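Local coordinates for polysaccharide deacetylase-like protein (Bacillus anthracis, PDB 4V33) that probably removes acetyl groups from cell-wall polysaccharide as a zinc-dependent hydrolase, and is required for osmotic stability and maintenance of cell shape, at residues His264-Ala269 with Glu278-Glu283; Glu232-Asn237 with Glu286-Ile291; Lys282-Lys287 with Lys316-Ala321; Gly207-Met212 with Ser244-Asp249; Val144-Tyr149 with Leu339-Val344. One frame throughout, in Å; residues are numbered along the deposited sequence.

Contact 5 is the first to open and the last to close: residues 144-149 begin the parallel sheet of the deacetylase domain and meet 339-344 only after 190 residues, and the other four contacts fall between. Contact 4 (207-212 with 244-249) ties the two loops that lead into helices 211-221 and 247-255. Contact 2 opens within that span, at 232-237, and closes later on helix 277-292, so contacts 2 and 4 cross. Contact 1 is a short loop enclosed by contact 2, holding the loop with two of the zinc ligands against the same helix. Contact 3 starts on that helix and runs to 316-321, whose Ala-321 is backbone-bonded to Met-341 of contact 5.

Contact 1 (His264-Ala269 with Glu278-Glu283); sequences HTATHA and EEELKE. With ZN (zinc ion), chain D.
Glu-280 OE1 receives two backbone N-H groups from the loop: Thr-267 N at 3.0 Å, nearly straight (161°) and on the syn lone pair, and Ala-266 N in a weak, bent bond; the same N-H also bonds weakly to Glu-280 O. The other carboxylate oxygen, OE2, takes the hydroxyl of Thr-267 OG1 at 2.6 Å, also from the syn side but 23° out of the carboxylate plane. A bend at chi2 (-69°) helps fold the Glu-280 chain toward the loop, and Ala-269 CB presses on Glu-280 CD at 3.4 Å. With both oxygens engaged, the buried carboxylate is fixed in rotation. Within the loop, Thr-265 OG1 accepts from Ala-269 N. This loop carries His-264 and His-268, whose NE2 atoms bind the zinc ion with Asp-206 and a water, the Asp-His-His site of polysaccharide deacetylases. The loop leaves strand 259-263 and rests on helix 277-292, while Leu-281 of that helix reaches over to helix 308-315.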
# COMPACT_ATOMS: atom_id res chain seq x y z
N HIS A 264 -1.25 6.21 17.23
CA HIS A 264 0.15 6.10 17.68
C HIS A 264 0.15 5.79 19.17
O HIS A 264 1.07 6.19 19.88
CB HIS A 264 0.93 7.39 17.39
CG HIS A 264 2.42 7.21 17.20
ND1 HIS A 264 3.01 5.97 17.05
CD2 HIS A 264 3.41 8.12 17.09
CE1 HIS A 264 4.32 6.13 16.89
NE2 HIS A 264 4.59 7.43 16.91
N THR A 265 -0.87 5.06 19.62
CA THR A 265 -1.17 4.77 21.04
C THR A 265 -1.70 6.00 21.79
O THR A 265 -1.81 7.09 21.23
CB THR A 265 0.01 4.12 21.84
OG1 THR A 265 0.97 5.12 22.19
CG2 THR A 265 0.67 2.99 21.04
N ALA A 266 -2.05 5.81 23.06
CA ALA A 266 -2.61 6.89 23.85
C ALA A 266 -1.55 7.90 24.25
O ALA A 266 -1.76 9.11 24.14
CB ALA A 266 -3.30 6.35 25.08
N THR A 267 -0.42 7.41 24.75
CA THR A 267 0.60 8.30 25.29
C THR A 267 1.98 8.16 24.63
O THR A 267 2.95 8.70 25.15
CB THR A 267 0.79 8.13 26.82
OG1 THR A 267 1.35 6.84 27.12
CG2 THR A 267 -0.54 8.30 27.56
N HIS A 268 2.05 7.45 23.51
CA HIS A 268 3.33 7.16 22.83
C HIS A 268 4.12 6.21 23.73
O HIS A 268 5.29 6.44 24.05
CB HIS A 268 4.11 8.44 22.51
CG HIS A 268 5.14 8.29 21.44
ND1 HIS A 268 6.49 8.23 21.71
CD2 HIS A 268 5.02 8.23 20.09
CE1 HIS A 268 7.16 8.12 20.57
NE2 HIS A 268 6.29 8.14 19.57
N ALA A 269 3.46 5.13 24.12
CA ALA A 269 3.99 4.19 25.10
C ALA A 269 5.08 3.30 24.55
O ALA A 269 5.03 2.87 23.40
CB ALA A 269 2.85 3.32 25.64
N GLU A 278 -4.94 -2.34 27.18
CA GLU A 278 -6.28 -1.87 26.80
C GLU A 278 -6.29 -0.35 26.69
O GLU A 278 -6.80 0.21 25.71
CB GLU A 278 -7.35 -2.37 27.76
CG GLU A 278 -7.62 -3.85 27.64
CD GLU A 278 -8.92 -4.28 28.29
OE1 GLU A 278 -9.80 -3.41 28.52
OE2 GLU A 278 -9.06 -5.48 28.57
N GLU A 279 -5.71 0.33 27.67
CA GLU A 279 -5.68 1.78 27.63
C GLU A 279 -4.86 2.31 26.45
O GLU A 279 -5.29 3.23 25.75
CB GLU A 279 -5.13 2.36 28.95
CG GLU A 279 -5.14 3.87 28.97
CD GLU A 279 -4.81 4.45 30.32
OE1 GLU A 279 -4.50 3.68 31.26
OE2 GLU A 279 -4.84 5.70 30.43
N GLU A 280 -3.69 1.74 26.21
CA GLU A 280 -2.78 2.28 25.20
C GLU A 280 -3.16 1.92 23.77
O GLU A 280 -2.89 2.69 22.84
CB GLU A 280 -1.35 1.83 25.47
CG GLU A 280 -0.70 2.54 26.65
CD GLU A 280 -0.42 4.03 26.38
OE1 GLU A 280 -0.45 4.49 25.22
OE2 GLU A 280 -0.14 4.73 27.37
N LEU A 281 -3.76 0.74 23.58
CA LEU A 281 -4.03 0.22 22.24
C LEU A 281 -5.52 0.22 21.88
O LEU A 281 -5.91 0.65 20.80
CB LEU A 281 -3.47 -1.20 22.10
CG LEU A 281 -1.95 -1.35 22.14
CD1 LEU A 281 -1.55 -2.81 22.23
CD2 LEU A 281 -1.30 -0.68 20.93
N LYS A 282 -6.34 -0.26 22.80
CA LYS A 282 -7.77 -0.37 22.55
C LYS A 282 -8.50 0.97 22.72
O LYS A 282 -9.25 1.39 21.84
CB LYS A 282 -8.36 -1.44 23.47
CG LYS A 282 -9.84 -1.67 23.34
CD LYS A 282 -10.26 -2.70 24.37
CE LYS A 282 -11.74 -2.69 24.59
NZ LYS A 282 -12.22 -1.46 25.29
N GLU A 283 -8.28 1.63 23.85
CA GLU A 283 -9.03 2.85 24.15
C GLU A 283 -8.56 4.05 23.32
O GLU A 283 -9.34 4.97 23.07
CB GLU A 283 -9.00 3.13 25.66
CG GLU A 283 -9.64 1.98 26.46
CD GLU A 283 -9.54 2.11 27.97
OE1 GLU A 283 -9.02 3.13 28.47
OE2 GLU A 283 -10.01 1.18 28.65
ZN ZN D . 6.32 8.58 17.49
O HOH W 1 7.98 9.76 17.51

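Contact 2 (Glu232-Asn237 with Glu286-Ile291); sequences EYMIVN and EKLEKI
Val-236 and Lys-287 run antiparallel, side by side, so that one methyl, Val-236 CG1, lies against the aliphatic part of the lysine from CB to CD, closest at Lys-287 CD (3.7 Å). The valine's two branches divide the work. CG1, anti to the backbone N (chi1 180°), takes the lysine, whereas CG2 meets Leu-288 CB at 4.1 Å, the two side chains crossing at a slant. Deeper in, Leu-288 CD1 comes to 4.5 Å from Met-234 CB, a loose apolar touch; the rest of the methionine turns from the helix. The charged tip of Lys-287 is carried past the valine and is linked to the loop through one water, which accepts from Lys-287 NZ at 2.7 Å and donates to Val-236 O at 2.8 Å. Asn-237 crosses the lysine at about a right angle, its OD1 4.2 Å from Lys-287 NZ. No direct hydrogen bond joins the segments: an apolar patch is bordered by a hydrated ammonium group. Leu-288 also packs on Met-261 of the next strand, and Met-234 on Ile-250 of helix 247-255. This is helix-on-sheet packing of a beta/alpha barrel, consistent with the distorted barrel of polysaccharide deacetylases.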
# COMPACT_ATOMS: atom_id res chain seq x y z
N GLU A 232 -1.84 9.67 9.15
CA GLU A 232 -1.30 10.35 10.32
C GLU A 232 -1.49 9.41 11.50
O GLU A 232 -2.61 8.99 11.77
CB GLU A 232 -2.06 11.65 10.58
CG GLU A 232 -1.63 12.36 11.87
CD GLU A 232 -0.26 12.97 11.74
OE1 GLU A 232 -0.10 13.86 10.87
OE2 GLU A 232 0.66 12.55 12.48
N TYR A 233 -0.40 9.07 12.18
CA TYR A 233 -0.51 8.26 13.38
C TYR A 233 -0.49 9.19 14.59
O TYR A 233 0.55 9.71 14.97
CB TYR A 233 0.66 7.29 13.47
CG TYR A 233 0.74 6.19 12.42
CD1 TYR A 233 -0.14 5.11 12.43
CD2 TYR A 233 1.75 6.21 11.45
CE1 TYR A 233 -0.04 4.08 11.49
CE2 TYR A 233 1.87 5.18 10.52
CZ TYR A 233 0.99 4.12 10.56
OH TYR A 233 1.12 3.11 9.65
N MET A 234 -1.66 9.39 15.18
CA MET A 234 -1.87 10.39 16.22
C MET A 234 -1.61 9.84 17.62
O MET A 234 -2.14 8.79 17.97
CB MET A 234 -3.32 10.88 16.14
CG MET A 234 -3.69 11.96 17.14
SD MET A 234 -3.12 13.57 16.54
CE MET A 234 -2.46 14.28 18.05
N ILE A 235 -0.80 10.54 18.41
CA ILE A 235 -0.73 10.25 19.84
C ILE A 235 -2.05 10.75 20.41
O ILE A 235 -2.28 11.95 20.49
CB ILE A 235 0.47 10.96 20.51
CG1 ILE A 235 1.78 10.39 19.95
CG2 ILE A 235 0.42 10.74 22.04
CD1 ILE A 235 3.00 11.25 20.28
N VAL A 236 -2.94 9.82 20.76
CA VAL A 236 -4.34 10.20 20.91
C VAL A 236 -4.59 11.17 22.07
O VAL A 236 -5.40 12.08 21.97
CB VAL A 236 -5.25 8.95 20.97
CG1 VAL A 236 -6.71 9.35 21.12
CG2 VAL A 236 -5.07 8.11 19.69
N ASN A 237 -3.84 11.01 23.16
CA ASN A 237 -4.03 11.92 24.29
C ASN A 237 -3.58 13.35 24.00
O ASN A 237 -3.88 14.26 24.78
CB ASN A 237 -3.33 11.40 25.55
CG ASN A 237 -4.06 10.22 26.15
OD1 ASN A 237 -5.02 9.70 25.57
ND2 ASN A 237 -3.63 9.80 27.34
N GLU A 286 -10.49 3.63 20.14
CA GLU A 286 -11.88 4.01 20.35
C GLU A 286 -12.07 5.52 20.44
O GLU A 286 -13.00 6.07 19.86
CB GLU A 286 -12.45 3.32 21.60
CG GLU A 286 -12.45 1.81 21.49
CD GLU A 286 -12.76 1.11 22.80
OE1 GLU A 286 -12.77 1.78 23.86
OE2 GLU A 286 -13.00 -0.11 22.77
N LYS A 287 -11.18 6.19 21.18
CA LYS A 287 -11.26 7.63 21.34
C LYS A 287 -11.03 8.35 20.01
O LYS A 287 -11.74 9.31 19.68
CB LYS A 287 -10.22 8.10 22.36
CG LYS A 287 -10.30 9.59 22.68
CD LYS A 287 -9.28 9.96 23.75
CE LYS A 287 -9.79 11.10 24.63
NZ LYS A 287 -8.67 11.73 25.39
N LEU A 288 -10.06 7.88 19.23
CA LEU A 288 -9.77 8.50 17.95
C LEU A 288 -10.93 8.35 16.96
O LEU A 288 -11.25 9.28 16.23
CB LEU A 288 -8.47 7.95 17.37
CG LEU A 288 -7.95 8.63 16.10
CD1 LEU A 288 -7.70 10.11 16.35
CD2 LEU A 288 -6.67 7.94 15.65
N GLU A 289 -11.57 7.18 16.97
CA GLU A 289 -12.74 6.93 16.11
C GLU A 289 -13.87 7.90 16.41
O GLU A 289 -14.58 8.34 15.50
CB GLU A 289 -13.23 5.49 16.27
CG GLU A 289 -12.35 4.48 15.53
CD GLU A 289 -12.84 3.05 15.65
OE1 GLU A 289 -13.62 2.75 16.58
OE2 GLU A 289 -12.44 2.22 14.81
N LYS A 290 -14.06 8.24 17.68
CA LYS A 290 -15.11 9.19 18.05
C LYS A 290 -14.79 10.58 17.50
O LYS A 290 -15.69 11.34 17.14
CB LYS A 290 -15.30 9.25 19.56
CG LYS A 290 -15.87 7.98 20.16
CD LYS A 290 -16.29 8.21 21.61
CE LYS A 290 -16.76 6.92 22.27
NZ LYS A 290 -15.66 5.92 22.38
N ILE A 291 -13.50 10.92 17.45
CA ILE A 291 -13.08 12.21 16.93
C ILE A 291 -13.22 12.30 15.41
O ILE A 291 -13.72 13.29 14.89
CB ILE A 291 -11.61 12.50 17.30
CG1 ILE A 291 -11.45 12.57 18.82
CG2 ILE A 291 -11.14 13.79 16.65
CD1 ILE A 291 -10.00 12.67 19.28
O HOH W 2 -7.77 12.91 23.17

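Contact 3 (Lys282-Lys287 with Lys316-Ala321); sequences KESKEK and KYYQFA
The helical turn of Lys-282 to Lys-287 approaches the residues leading into strand 320-326, with Lys-282 and Tyr-317 nearest at 6.0 Å between CA atoms. Lys-282 CB stands over the centre of the Tyr-317 ring, 3.6 Å from the centroid and 13° off the normal, a CH-pi contact; the chain then leaves the ring past its CE1 edge, CD 3.6 Å from CE1. Lys-316 CB covers the opposite face, so the ring is sandwiched between two lysines. The Lys-282 chain bends at chi4 (-69°), where NZ turns to a salt bridge with Glu-286 OE2 one helical turn on. Lys-285, stretched beyond CG, brings NZ to Tyr-317 O at 3.0 Å, in the carbonyl plane on a lone pair; a water bonds to both atoms as well. Lys-285 CB rests 3.5 Å from Tyr-318 OH, a hydroxyl that is hydrogen-bonded to Ser-263 OG. The contact joins helix 277-292 to the link between helix 308-315 and strand 320-326, with Tyr-318 packed on Val-299 of strand 298-300.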
# COMPACT_ATOMS: atom_id res chain seq x y z
N LYS A 282 -6.34 -0.26 22.80
CA LYS A 282 -7.77 -0.37 22.55
C LYS A 282 -8.50 0.97 22.72
O LYS A 282 -9.25 1.39 21.84
CB LYS A 282 -8.36 -1.44 23.47
CG LYS A 282 -9.84 -1.67 23.34
CD LYS A 282 -10.26 -2.70 24.37
CE LYS A 282 -11.74 -2.69 24.59
NZ LYS A 282 -12.22 -1.46 25.29
N GLU A 283 -8.28 1.63 23.85
CA GLU A 283 -9.03 2.85 24.15
C GLU A 283 -8.56 4.05 23.32
O GLU A 283 -9.34 4.97 23.07
CB GLU A 283 -9.00 3.13 25.66
CG GLU A 283 -9.64 1.98 26.46
CD GLU A 283 -9.54 2.11 27.97
OE1 GLU A 283 -9.02 3.13 28.47
OE2 GLU A 283 -10.01 1.18 28.65
N SER A 284 -7.31 4.02 22.89
CA SER A 284 -6.80 5.06 22.00
C SER A 284 -7.53 4.96 20.66
O SER A 284 -7.99 5.97 20.12
CB SER A 284 -5.29 4.93 21.81
OG SER A 284 -4.94 3.63 21.34
N LYS A 285 -7.64 3.74 20.14
CA LYS A 285 -8.40 3.49 18.91
C LYS A 285 -9.83 3.98 19.04
O LYS A 285 -10.34 4.68 18.16
CB LYS A 285 -8.38 2.00 18.59
CG LYS A 285 -9.41 1.56 17.56
CD LYS A 285 -9.39 0.06 17.39
CE LYS A 285 -10.55 -0.41 16.52
NZ LYS A 285 -10.65 -1.90 16.50
N GLU A 286 -10.49 3.63 20.14
CA GLU A 286 -11.88 4.01 20.35
C GLU A 286 -12.07 5.52 20.44
O GLU A 286 -13.00 6.07 19.86
CB GLU A 286 -12.45 3.32 21.60
CG GLU A 286 -12.45 1.81 21.49
CD GLU A 286 -12.76 1.11 22.80
OE1 GLU A 286 -12.77 1.78 23.86
OE2 GLU A 286 -13.00 -0.11 22.77
N LYS A 287 -11.18 6.19 21.18
CA LYS A 287 -11.26 7.63 21.34
C LYS A 287 -11.03 8.35 20.01
O LYS A 287 -11.74 9.31 19.68
CB LYS A 287 -10.22 8.10 22.36
CG LYS A 287 -10.30 9.59 22.68
CD LYS A 287 -9.28 9.96 23.75
CE LYS A 287 -9.79 11.10 24.63
NZ LYS A 287 -8.67 11.73 25.39
N LYS A 316 -5.17 -7.84 18.64
CA LYS A 316 -6.52 -7.80 19.18
C LYS A 316 -7.33 -6.61 18.66
O LYS A 316 -8.56 -6.66 18.61
CB LYS A 316 -6.48 -7.76 20.71
CG LYS A 316 -5.84 -8.98 21.34
CD LYS A 316 -5.66 -8.77 22.84
CE LYS A 316 -4.95 -9.95 23.48
NZ LYS A 316 -4.76 -9.76 24.94
N TYR A 317 -6.63 -5.54 18.28
CA TYR A 317 -7.27 -4.25 18.06
C TYR A 317 -7.02 -3.62 16.69
O TYR A 317 -7.82 -2.81 16.24
CB TYR A 317 -6.84 -3.26 19.15
CG TYR A 317 -6.95 -3.85 20.54
CD1 TYR A 317 -8.18 -4.28 21.02
CD2 TYR A 317 -5.83 -4.00 21.34
CE1 TYR A 317 -8.29 -4.83 22.28
CE2 TYR A 317 -5.94 -4.55 22.61
CZ TYR A 317 -7.17 -4.97 23.07
OH TYR A 317 -7.31 -5.52 24.33
N TYR A 318 -5.91 -3.98 16.05
CA TYR A 318 -5.51 -3.35 14.80
C TYR A 318 -5.26 -4.39 13.71
O TYR A 318 -4.79 -5.49 14.01
CB TYR A 318 -4.23 -2.52 15.00
CG TYR A 318 -4.40 -1.38 15.97
CD1 TYR A 318 -4.93 -0.16 15.54
CD2 TYR A 318 -4.04 -1.51 17.30
CE1 TYR A 318 -5.09 0.89 16.41
CE2 TYR A 318 -4.19 -0.47 18.19
CZ TYR A 318 -4.72 0.73 17.74
OH TYR A 318 -4.88 1.79 18.60
N GLN A 319 -5.55 -4.04 12.46
CA GLN A 319 -5.25 -4.89 11.33
C GLN A 319 -3.82 -4.67 10.82
O GLN A 319 -3.22 -5.57 10.23
CB GLN A 319 -6.22 -4.64 10.18
CG GLN A 319 -7.66 -4.96 10.49
CD GLN A 319 -8.59 -4.44 9.41
OE1 GLN A 319 -9.65 -3.89 9.70
NE2 GLN A 319 -8.18 -4.62 8.16
N PHE A 320 -3.29 -3.47 11.05
CA PHE A 320 -1.99 -3.07 10.49
C PHE A 320 -1.15 -2.41 11.57
O PHE A 320 -1.65 -1.63 12.37
CB PHE A 320 -2.17 -2.07 9.33
CG PHE A 320 -3.00 -2.60 8.21
CD1 PHE A 320 -2.43 -3.41 7.24
CD2 PHE A 320 -4.35 -2.31 8.14
CE1 PHE A 320 -3.20 -3.92 6.21
CE2 PHE A 320 -5.13 -2.82 7.11
CZ PHE A 320 -4.56 -3.62 6.15
N ALA A 321 0.15 -2.72 11.57
CA ALA A 321 1.07 -2.06 12.49
C ALA A 321 2.41 -1.89 11.82
O ALA A 321 2.93 -2.83 11.20
CB ALA A 321 1.21 -2.86 13.78
O HOH W 3 -8.98 -1.78 14.15

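Contact 4 (Gly207-Met212 with Ser244-Asp249); sequences GMKNNM and SLSTSD
Met-208 and Ser-244 pair in a single beta bridge, with Leu-245 N donating to Gly-207 O at 2.9 Å; Met-208 to Asn-211 then form a type I beta turn. Asp-249 OD2 is gripped by two donors: Lys-209 NZ forms a salt bridge at 2.7 Å on the syn lone pair, and Ser-246 N comes from 41° above the carboxylate plane. Ser-246 OG in return accepts from Asp-249 N at 2.9 Å, completing a capping box at the start of helix 247-255. A bend at chi2 (75°) turns Lys-209 CD toward the aspartate, 3.3 Å from Asp-249 OD2, and a water donates to Asp-249 OD1. Met-212 crosses the aspartate at a slant, SD 3.7 Å from Asp-249 CB, and Met-212 CG packs on Leu-245 CD2 at 3.8 Å. Leu-245 reaches on to Ile-250 and Met-253. The loop after zinc-bearing strand 199-206 is thus tied to the entry of helix 247-255, with helix 211-221 alongside, through Met-212.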
# COMPACT_ATOMS: atom_id res chain seq x y z
N GLY A 207 1.30 13.31 15.22
CA GLY A 207 0.23 14.29 15.20
C GLY A 207 0.68 15.67 15.62
O GLY A 207 -0.05 16.40 16.29
N MET A 208 1.90 16.05 15.23
CA MET A 208 2.37 17.41 15.47
C MET A 208 1.53 18.41 14.68
O MET A 208 1.11 18.14 13.55
CB MET A 208 3.84 17.54 15.06
CG MET A 208 4.77 16.79 15.99
SD MET A 208 6.48 16.94 15.43
CE MET A 208 6.75 15.28 14.84
N LYS A 209 1.33 19.58 15.28
CA LYS A 209 0.60 20.67 14.65
C LYS A 209 1.20 21.02 13.29
O LYS A 209 0.47 21.33 12.33
CB LYS A 209 0.63 21.90 15.56
CG LYS A 209 -0.11 23.12 15.02
CD LYS A 209 -1.60 22.93 15.14
CE LYS A 209 -2.34 24.26 15.09
NZ LYS A 209 -3.78 24.05 15.41
N ASN A 210 2.52 20.94 13.19
CA ASN A 210 3.19 21.29 11.94
C ASN A 210 2.81 20.38 10.78
O ASN A 210 3.07 20.71 9.63
CB ASN A 210 4.72 21.37 12.11
CG ASN A 210 5.33 20.03 12.49
OD1 ASN A 210 5.09 19.01 11.85
ND2 ASN A 210 6.12 20.03 13.56
N ASN A 211 2.18 19.25 11.06
CA ASN A 211 1.73 18.39 9.97
C ASN A 211 0.62 19.05 9.13
O ASN A 211 0.33 18.61 8.02
CB ASN A 211 1.29 17.01 10.48
CG ASN A 211 2.48 16.10 10.81
OD1 ASN A 211 2.32 14.89 10.94
ND2 ASN A 211 3.67 16.67 10.94
N MET A 212 0.03 20.12 9.65
CA MET A 212 -0.84 20.95 8.81
C MET A 212 -0.09 21.53 7.61
O MET A 212 -0.70 21.79 6.57
CB MET A 212 -1.53 22.06 9.61
CG MET A 212 -2.59 21.55 10.58
SD MET A 212 -3.99 20.76 9.74
CE MET A 212 -4.90 22.20 9.18
N SER A 244 0.28 20.08 19.08
CA SER A 244 -0.31 18.95 18.36
C SER A 244 -1.51 19.39 17.54
O SER A 244 -2.01 20.50 17.70
CB SER A 244 -0.76 17.86 19.35
OG SER A 244 0.35 17.23 19.97
N LEU A 245 -1.96 18.51 16.65
CA LEU A 245 -3.19 18.75 15.89
C LEU A 245 -4.38 18.95 16.81
O LEU A 245 -4.54 18.24 17.81
CB LEU A 245 -3.46 17.58 14.96
CG LEU A 245 -2.42 17.36 13.87
CD1 LEU A 245 -2.63 16.01 13.21
CD2 LEU A 245 -2.47 18.49 12.83
N SER A 246 -5.23 19.91 16.46
CA SER A 246 -6.46 20.14 17.17
C SER A 246 -7.57 19.27 16.60
O SER A 246 -7.40 18.65 15.54
CB SER A 246 -6.87 21.61 17.06
OG SER A 246 -7.19 21.93 15.71
N THR A 247 -8.70 19.23 17.29
CA THR A 247 -9.86 18.53 16.79
C THR A 247 -10.27 19.12 15.44
O THR A 247 -10.56 18.37 14.50
CB THR A 247 -11.02 18.61 17.79
OG1 THR A 247 -10.68 17.85 18.95
CG2 THR A 247 -12.31 18.04 17.17
N SER A 248 -10.26 20.44 15.33
CA SER A 248 -10.62 21.08 14.06
C SER A 248 -9.61 20.76 12.95
O SER A 248 -10.01 20.59 11.80
CB SER A 248 -10.82 22.59 14.22
OG SER A 248 -9.64 23.23 14.65
N ASP A 249 -8.33 20.69 13.29
CA ASP A 249 -7.30 20.31 12.31
C ASP A 249 -7.58 18.92 11.77
O ASP A 249 -7.55 18.68 10.56
CB ASP A 249 -5.90 20.28 12.93
CG ASP A 249 -5.37 21.65 13.28
OD1 ASP A 249 -5.82 22.65 12.69
OD2 ASP A 249 -4.48 21.72 14.15
O HOH W 4 -4.38 24.89 12.13

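Contact 5 (Val144-Tyr149 with Leu339-Val344); sequences VPVLMY and LKMKRV
Val-146 O accepts from Val-344 N at 2.8 Å, and Val-344 O accepts in turn from Met-148 N at 2.8 Å, so Val-344 bonds on both sides of Leu-147 as parallel strands do. Before this pair the backbones part, and a water bridges them, donating to Lys-342 O and accepting from Val-146 N at 2.9 Å. Arg-343 is buried yet well supplied: NH2 has a salt bridge to Asp-205, NH1 bonds Thr-203 OG1 and NE the carbonyl of Thr-323. Over one face of its guanidinium, offset toward the rim, sits Met-148 SD, 3.4 Å from NH2. A bend at chi3 (-79°) turns NE from the line of the arginine chain, whose CG packs on Val-146 CG1 at 3.7 Å. Leu-147 and Val-344 lie side by side beneath helix 352-359. The strands, crossing at 61°, join the first and last parts of the curled parallel sheet, consistent with closure of the deacetylase barrel, and set Arg-343 near the zinc site.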
# COMPACT_ATOMS: atom_id res chain seq x y z
N VAL A 144 5.95 -2.39 -1.62
CA VAL A 144 5.21 -1.21 -1.19
C VAL A 144 6.06 -0.44 -0.19
O VAL A 144 6.17 -0.84 0.97
CB VAL A 144 3.89 -1.61 -0.50
CG1 VAL A 144 3.11 -0.38 -0.09
CG2 VAL A 144 3.04 -2.49 -1.43
N PRO A 145 6.70 0.66 -0.64
CA PRO A 145 7.41 1.49 0.33
C PRO A 145 6.42 2.23 1.21
O PRO A 145 5.42 2.78 0.73
CB PRO A 145 8.21 2.47 -0.53
CG PRO A 145 7.56 2.42 -1.90
CD PRO A 145 6.86 1.10 -2.03
N VAL A 146 6.71 2.25 2.51
CA VAL A 146 5.89 2.94 3.48
C VAL A 146 6.78 4.01 4.11
O VAL A 146 7.65 3.72 4.93
CB VAL A 146 5.35 1.97 4.55
CG1 VAL A 146 4.47 2.72 5.56
CG2 VAL A 146 4.57 0.84 3.88
N LEU A 147 6.60 5.25 3.66
CA LEU A 147 7.44 6.37 4.11
C LEU A 147 7.09 6.81 5.52
O LEU A 147 5.92 6.85 5.89
CB LEU A 147 7.26 7.56 3.18
CG LEU A 147 7.73 7.36 1.73
CD1 LEU A 147 7.17 8.46 0.82
CD2 LEU A 147 9.25 7.39 1.71
N MET A 148 8.12 7.15 6.30
CA MET A 148 7.92 7.65 7.65
C MET A 148 8.47 9.07 7.80
O MET A 148 9.69 9.29 7.71
CB MET A 148 8.61 6.74 8.66
CG MET A 148 8.51 7.27 10.09
SD MET A 148 9.28 6.19 11.30
CE MET A 148 10.93 6.09 10.63
N TYR A 149 7.55 10.02 7.99
CA TYR A 149 7.88 11.39 8.34
C TYR A 149 7.52 11.68 9.79
O TYR A 149 6.73 10.95 10.39
CB TYR A 149 7.10 12.36 7.46
CG TYR A 149 7.51 12.37 6.01
CD1 TYR A 149 8.55 13.20 5.58
CD2 TYR A 149 6.85 11.60 5.07
CE1 TYR A 149 8.92 13.24 4.26
CE2 TYR A 149 7.23 11.63 3.73
CZ TYR A 149 8.25 12.46 3.33
OH TYR A 149 8.61 12.48 2.01
N LEU A 339 1.42 -6.74 10.81
CA LEU A 339 1.62 -6.12 12.12
C LEU A 339 3.11 -5.90 12.40
O LEU A 339 3.50 -5.59 13.53
CB LEU A 339 1.02 -7.01 13.22
CG LEU A 339 -0.48 -7.28 13.08
CD1 LEU A 339 -0.97 -8.28 14.11
CD2 LEU A 339 -1.27 -5.98 13.20
N LYS A 340 3.94 -6.10 11.38
CA LYS A 340 5.39 -5.97 11.51
C LYS A 340 5.97 -5.28 10.28
O LYS A 340 7.04 -5.64 9.80
CB LYS A 340 6.03 -7.35 11.66
CG LYS A 340 5.66 -8.06 12.95
CD LYS A 340 6.52 -9.29 13.17
CE LYS A 340 6.03 -10.46 12.36
NZ LYS A 340 6.51 -11.75 12.96
N MET A 341 5.25 -4.27 9.80
CA MET A 341 5.55 -3.66 8.51
C MET A 341 6.73 -2.69 8.56
O MET A 341 6.73 -1.73 9.34
CB MET A 341 4.29 -2.95 7.99
CG MET A 341 4.33 -2.51 6.54
SD MET A 341 2.67 -2.06 5.95
CE MET A 341 1.87 -3.66 5.92
N LYS A 342 7.73 -2.94 7.71
CA LYS A 342 8.90 -2.07 7.62
C LYS A 342 8.53 -0.70 7.05
O LYS A 342 7.53 -0.56 6.35
CB LYS A 342 9.94 -2.68 6.68
CG LYS A 342 10.60 -3.96 7.15
CD LYS A 342 11.40 -4.54 5.98
CE LYS A 342 12.12 -5.81 6.36
NZ LYS A 342 12.81 -6.39 5.16
N ARG A 343 9.37 0.29 7.34
CA ARG A 343 9.18 1.63 6.80
C ARG A 343 10.48 2.24 6.30
O ARG A 343 11.58 1.86 6.72
CB ARG A 343 8.51 2.55 7.82
CG ARG A 343 7.07 2.17 8.13
CD ARG A 343 6.33 3.31 8.80
NE ARG A 343 6.66 3.41 10.22
CZ ARG A 343 6.22 4.39 11.00
NH1 ARG A 343 5.48 5.37 10.48
NH2 ARG A 343 6.53 4.40 12.30
N VAL A 344 10.33 3.19 5.38
CA VAL A 344 11.47 3.95 4.86
C VAL A 344 11.54 5.29 5.58
O VAL A 344 10.63 6.12 5.46
CB VAL A 344 11.32 4.16 3.34
CG1 VAL A 344 12.48 5.00 2.80
CG2 VAL A 344 11.23 2.82 2.60
O HOH W 5 8.21 0.13 3.74